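PDB 5TZJ: glycosyl transferase, which belongs to glycosyl transferase family 2, carries a TarS-type linker domain as well, and holds uridine-diphosphate-N-acetylglucosamine in a pocket. Local coordinates for residues L142-L151 / H241-R252. Residues are numbered along the deposited sequence; the frame is centred on the assembly and turned at random.
Sequences LLNSRIIYTL and HKDQILAEFLNR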
loop_
_atom_site.group_PDB
_atom_site.type_symbol
_atom_site.label_atom_id
_atom_site.label_comp_id
_atom_site.label_asym_id
_atom_site.label_seq_id
_atom_site.Cartn_x
_atom_site.Cartn_y
_atom_site.Cartn_z
ATOM N N LEU A 142 3.300 13.954 -3.085
ATOM C CA LEU A 142 2.189 13.145 -3.552
ATOM C C LEU A 142 1.732 13.558 -4.930
ATOM O O LEU A 142 1.204 12.725 -5.666
ATOM C CB LEU A 142 1.016 13.249 -2.580
ATOM C CG LEU A 142 1.079 12.397 -1.319
ATOM C CD1 LEU A 142 -0.024 12.800 -0.319
ATOM C CD2 LEU A 142 0.969 10.909 -1.680
ATOM N N LEU A 143 1.950 14.820 -5.313
ATOM C CA LEU A 143 1.452 15.321 -6.584
ATOM C C LEU A 143 2.533 15.482 -7.640
ATOM O O LEU A 143 2.201 15.781 -8.789
ATOM C CB LEU A 143 0.736 16.667 -6.389
ATOM C CG LEU A 143 -0.512 16.701 -5.504
ATOM C CD1 LEU A 143 -1.029 18.138 -5.396
ATOM C CD2 LEU A 143 -1.572 15.755 -6.054
ATOM N N ASN A 144 3.816 15.331 -7.318
ATOM C CA ASN A 144 4.787 15.505 -8.396
ATOM C C ASN A 144 5.576 14.232 -8.646
ATOM O O ASN A 144 6.606 14.259 -9.320
ATOM C CB ASN A 144 5.710 16.706 -8.151
ATOM C CG ASN A 144 6.745 16.473 -7.043
ATOM O OD1 ASN A 144 6.943 15.348 -6.532
ATOM N ND2 ASN A 144 7.434 17.554 -6.680
ATOM N N SER A 145 5.102 13.112 -8.110
ATOM C CA SER A 145 5.804 11.852 -8.247
ATOM C C SER A 145 4.752 10.756 -8.243
ATOM O O SER A 145 3.569 11.015 -8.013
ATOM C CB SER A 145 6.798 11.648 -7.101
ATOM O OG SER A 145 6.064 11.310 -5.897
ATOM N N ARG A 146 5.191 9.521 -8.464
ATOM C CA ARG A 146 4.285 8.382 -8.439
ATOM C C ARG A 146 4.323 7.642 -7.097
ATOM O O ARG A 146 4.043 6.445 -7.064
ATOM C CB ARG A 146 4.623 7.399 -9.562
ATOM C CG ARG A 146 4.958 8.026 -10.890
ATOM C CD ARG A 146 3.797 7.845 -11.861
ATOM N NE ARG A 146 3.407 6.446 -11.941
ATOM C CZ ARG A 146 2.250 6.043 -12.435
ATOM N NH1 ARG A 146 1.409 6.945 -12.920
ATOM N NH2 ARG A 146 1.937 4.754 -12.447
ATOM N N ILE A 147 4.670 8.308 -5.993
ATOM C CA ILE A 147 4.752 7.552 -4.731
ATOM C C ILE A 147 3.402 6.959 -4.353
ATOM O O ILE A 147 3.340 5.945 -3.655
ATOM C CB ILE A 147 5.294 8.405 -3.585
ATOM C CG1 ILE A 147 4.427 9.659 -3.399
ATOM C CG2 ILE A 147 6.775 8.735 -3.827
ATOM C CD1 ILE A 147 4.734 10.410 -2.085
ATOM N N ILE A 148 2.303 7.561 -4.809
ATOM C CA ILE A 148 1.011 7.021 -4.436
ATOM C C ILE A 148 0.770 5.640 -5.047
ATOM O O ILE A 148 -0.105 4.902 -4.573
ATOM C CB ILE A 148 -0.076 8.037 -4.821
ATOM C CG1 ILE A 148 -1.357 7.751 -4.054
ATOM C CG2 ILE A 148 -0.378 7.965 -6.318
ATOM C CD1 ILE A 148 -2.382 8.900 -4.117
ATOM N N TYR A 149 1.503 5.268 -6.093
ATOM C CA TYR A 149 1.423 3.934 -6.666
ATOM C C TYR A 149 2.170 2.876 -5.857
ATOM O O TYR A 149 2.125 1.704 -6.254
ATOM C CB TYR A 149 1.906 3.961 -8.113
ATOM C CG TYR A 149 0.852 4.665 -8.954
ATOM C CD1 TYR A 149 0.803 6.051 -9.020
ATOM C CD2 TYR A 149 -0.147 3.948 -9.606
ATOM C CE1 TYR A 149 -0.196 6.716 -9.764
ATOM C CE2 TYR A 149 -1.169 4.615 -10.366
ATOM C CZ TYR A 149 -1.188 5.990 -10.406
ATOM O OH TYR A 149 -2.187 6.656 -11.104
ATOM N N THR A 150 2.791 3.238 -4.714
ATOM C CA THR A 150 3.390 2.247 -3.815
ATOM C C THR A 150 3.024 2.573 -2.362
ATOM O O THR A 150 3.528 3.536 -1.780
ATOM C CB THR A 150 4.915 2.109 -4.018
ATOM O OG1 THR A 150 5.417 1.132 -3.085
ATOM C CG2 THR A 150 5.669 3.414 -3.820
ATOM N N LEU A 151 2.114 1.767 -1.790
ATOM C CA LEU A 151 1.604 1.963 -0.439
ATOM C C LEU A 151 2.013 0.839 0.511
ATOM O O LEU A 151 1.573 0.824 1.663
ATOM C CB LEU A 151 0.057 2.118 -0.469
ATOM C CG LEU A 151 -0.365 3.257 -1.400
ATOM C CD1 LEU A 151 -1.906 3.349 -1.488
ATOM C CD2 LEU A 151 0.264 4.539 -0.881
ATOM N N HIS A 241 -5.332 20.988 -3.219
ATOM C CA HIS A 241 -4.345 19.911 -3.173
ATOM C C HIS A 241 -4.961 18.616 -2.635
ATOM O O HIS A 241 -4.693 17.524 -3.161
ATOM C CB HIS A 241 -3.147 20.345 -2.312
ATOM C CG HIS A 241 -2.295 21.364 -2.973
ATOM N ND1 HIS A 241 -1.124 21.832 -2.433
ATOM C CD2 HIS A 241 -2.433 22.006 -4.151
ATOM C CE1 HIS A 241 -0.575 22.723 -3.240
ATOM N NE2 HIS A 241 -1.354 22.851 -4.293
ATOM N N LYS A 242 -5.803 18.717 -1.614
ATOM C CA LYS A 242 -6.465 17.520 -1.083
ATOM C C LYS A 242 -7.297 16.838 -2.152
ATOM O O LYS A 242 -7.252 15.605 -2.302
ATOM C CB LYS A 242 -7.370 17.878 0.098
ATOM C CG LYS A 242 -6.675 18.332 1.345
ATOM C CD LYS A 242 -7.585 19.373 2.019
ATOM C CE LYS A 242 -8.209 18.799 3.177
ATOM N NZ LYS A 242 -9.076 19.733 3.945
ATOM N N ASP A 243 -8.091 17.634 -2.903
ATOM C CA ASP A 243 -8.896 17.064 -3.987
ATOM C C ASP A 243 -7.999 16.386 -4.997
ATOM O O ASP A 243 -8.308 15.289 -5.485
ATOM C CB ASP A 243 -9.713 18.153 -4.707
ATOM C CG ASP A 243 -11.005 18.539 -3.974
ATOM O OD1 ASP A 243 -11.267 18.024 -2.839
ATOM O OD2 ASP A 243 -11.786 19.352 -4.556
ATOM N N GLN A 244 -6.873 17.029 -5.310
ATOM C CA GLN A 244 -5.961 16.492 -6.313
ATOM C C GLN A 244 -5.318 15.205 -5.834
ATOM O O GLN A 244 -5.159 14.268 -6.621
ATOM C CB GLN A 244 -4.886 17.521 -6.655
ATOM C CG GLN A 244 -5.035 18.078 -8.056
ATOM C CD GLN A 244 -4.994 16.971 -9.138
ATOM O OE1 GLN A 244 -4.370 15.909 -8.956
ATOM N NE2 GLN A 244 -5.672 17.209 -10.247
ATOM N N ILE A 245 -4.952 15.129 -4.543
ATOM C CA ILE A 245 -4.430 13.859 -4.003
ATOM C C ILE A 245 -5.500 12.757 -4.031
ATOM O O ILE A 245 -5.240 11.609 -4.428
ATOM C CB ILE A 245 -3.858 14.083 -2.597
ATOM C CG1 ILE A 245 -2.590 14.939 -2.706
ATOM C CG2 ILE A 245 -3.606 12.728 -1.818
ATOM C CD1 ILE A 245 -2.311 15.671 -1.383
ATOM N N LEU A 246 -6.706 13.062 -3.584
ATOM C CA LEU A 246 -7.783 12.067 -3.684
ATOM C C LEU A 246 -7.983 11.589 -5.121
ATOM O O LEU A 246 -8.087 10.379 -5.365
ATOM C CB LEU A 246 -9.066 12.650 -3.146
ATOM C CG LEU A 246 -10.259 11.730 -2.920
ATOM C CD1 LEU A 246 -9.883 10.391 -2.186
ATOM C CD2 LEU A 246 -11.294 12.494 -2.038
ATOM N N ALA A 247 -7.996 12.521 -6.103
ATOM C CA ALA A 247 -8.124 12.100 -7.491
ATOM C C ALA A 247 -7.005 11.152 -7.893
ATOM O O ALA A 247 -7.260 10.132 -8.536
ATOM C CB ALA A 247 -8.154 13.329 -8.440
ATOM N N GLU A 248 -5.754 11.461 -7.518
ATOM C CA GLU A 248 -4.650 10.565 -7.869
ATOM C C GLU A 248 -4.825 9.201 -7.213
ATOM O O GLU A 248 -4.475 8.165 -7.813
ATOM C CB GLU A 248 -3.283 11.123 -7.443
ATOM C CG GLU A 248 -2.749 12.212 -8.348
ATOM C CD GLU A 248 -2.837 11.878 -9.851
ATOM O OE1 GLU A 248 -2.462 10.733 -10.281
ATOM O OE2 GLU A 248 -3.290 12.787 -10.587
ATOM N N PHE A 249 -5.262 9.199 -5.951
ATOM C CA PHE A 249 -5.525 7.927 -5.289
ATOM C C PHE A 249 -6.605 7.157 -6.039
ATOM O O PHE A 249 -6.521 5.931 -6.182
ATOM C CB PHE A 249 -5.948 8.122 -3.815
ATOM C CG PHE A 249 -6.227 6.797 -3.130
ATOM C CD1 PHE A 249 -5.180 5.943 -2.807
ATOM C CD2 PHE A 249 -7.526 6.341 -2.989
ATOM C CE1 PHE A 249 -5.425 4.670 -2.238
ATOM C CE2 PHE A 249 -7.769 5.082 -2.408
ATOM C CZ PHE A 249 -6.718 4.259 -2.045
ATOM N N LEU A 250 -7.622 7.862 -6.530
ATOM C CA LEU A 250 -8.687 7.176 -7.271
ATOM C C LEU A 250 -8.172 6.635 -8.615
ATOM O O LEU A 250 -8.544 5.534 -9.016
ATOM C CB LEU A 250 -9.873 8.120 -7.466
ATOM C CG LEU A 250 -10.626 8.518 -6.179
ATOM C CD1 LEU A 250 -11.661 9.652 -6.469
ATOM C CD2 LEU A 250 -11.357 7.296 -5.575
ATOM N N ASN A 251 -7.278 7.378 -9.308
ATOM C CA ASN A 251 -6.686 6.856 -10.542
ATOM C C ASN A 251 -5.964 5.534 -10.294
ATOM O O ASN A 251 -6.121 4.563 -11.053
ATOM C CB ASN A 251 -5.692 7.866 -11.126
ATOM C CG ASN A 251 -6.383 9.068 -11.751
ATOM O OD1 ASN A 251 -7.569 9.031 -12.128
ATOM N ND2 ASN A 251 -5.646 10.144 -11.871
ATOM N N ARG A 252 -5.085 5.530 -9.278
ATOM C CA ARG A 252 -4.382 4.324 -8.874
ATOM C C ARG A 252 -5.364 3.191 -8.575
ATOM O O ARG A 252 -5.203 2.060 -9.060
ATOM C CB ARG A 252 -3.531 4.630 -7.633
ATOM C CG ARG A 252 -3.107 3.358 -6.863
ATOM C CD ARG A 252 -3.252 3.460 -5.299
ATOM N NE ARG A 252 -3.211 2.101 -4.725
ATOM C CZ ARG A 252 -2.093 1.432 -4.466
ATOM N NH1 ARG A 252 -0.924 2.014 -4.635
ATOM N NH2 ARG A 252 -2.146 0.179 -3.996
HETATM O O HOH W 1 0.708 -0.449 -3.511
#
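The Y149 ring lies between two arginines. R252 CB sits over one face, toward the rim, in a CH-pi contact 4.0 Å from the ring centroid. The guanidinium of R146 covers the opposite face, with NH2 over the centre. The guanidinium of R252 is itself covered on one face by L151, whose CD1 stands 3.4 Å above its plane. At its edge, in plane, lie T150 N and a water. R252 NH1 gives a hydrogen bond to I148 O at 3.0 Å. It meets a lone pair in the carbonyl plane, but the N-H...O angle is only 145° and I148 O lies somewhat out of the guanidinium plane. R252 NH2 and L151 N both donate to the same water. With NH1 on I148 O and NH2 on the water, the guanidinium is held through two nitrogens. The R252 chain leaves with CG anti to the backbone N (chi1 162°) and bends at chi2, which lets it run past the tyrosine in the opposite direction.

The F249 ring takes L151 CD1 at its edge. I148 CD1 presses on the helix backbone, 3.4 Å from F249 N; with CG1 anti to the backbone N (chi1 -161°), the longer branch is the one that reaches in. Farther along, L143 CD2 packs on I245 CG1 at 3.6 Å, and the two side chains cross near a right angle.

The contact joins the family 2 transferase part, in the loop between strands 139-140 and 156-158, to helix 239-256 of the linker region. Helix 177-188 adds Y186 against L142 and L151, while helix 218-233 packs on F249 through I228.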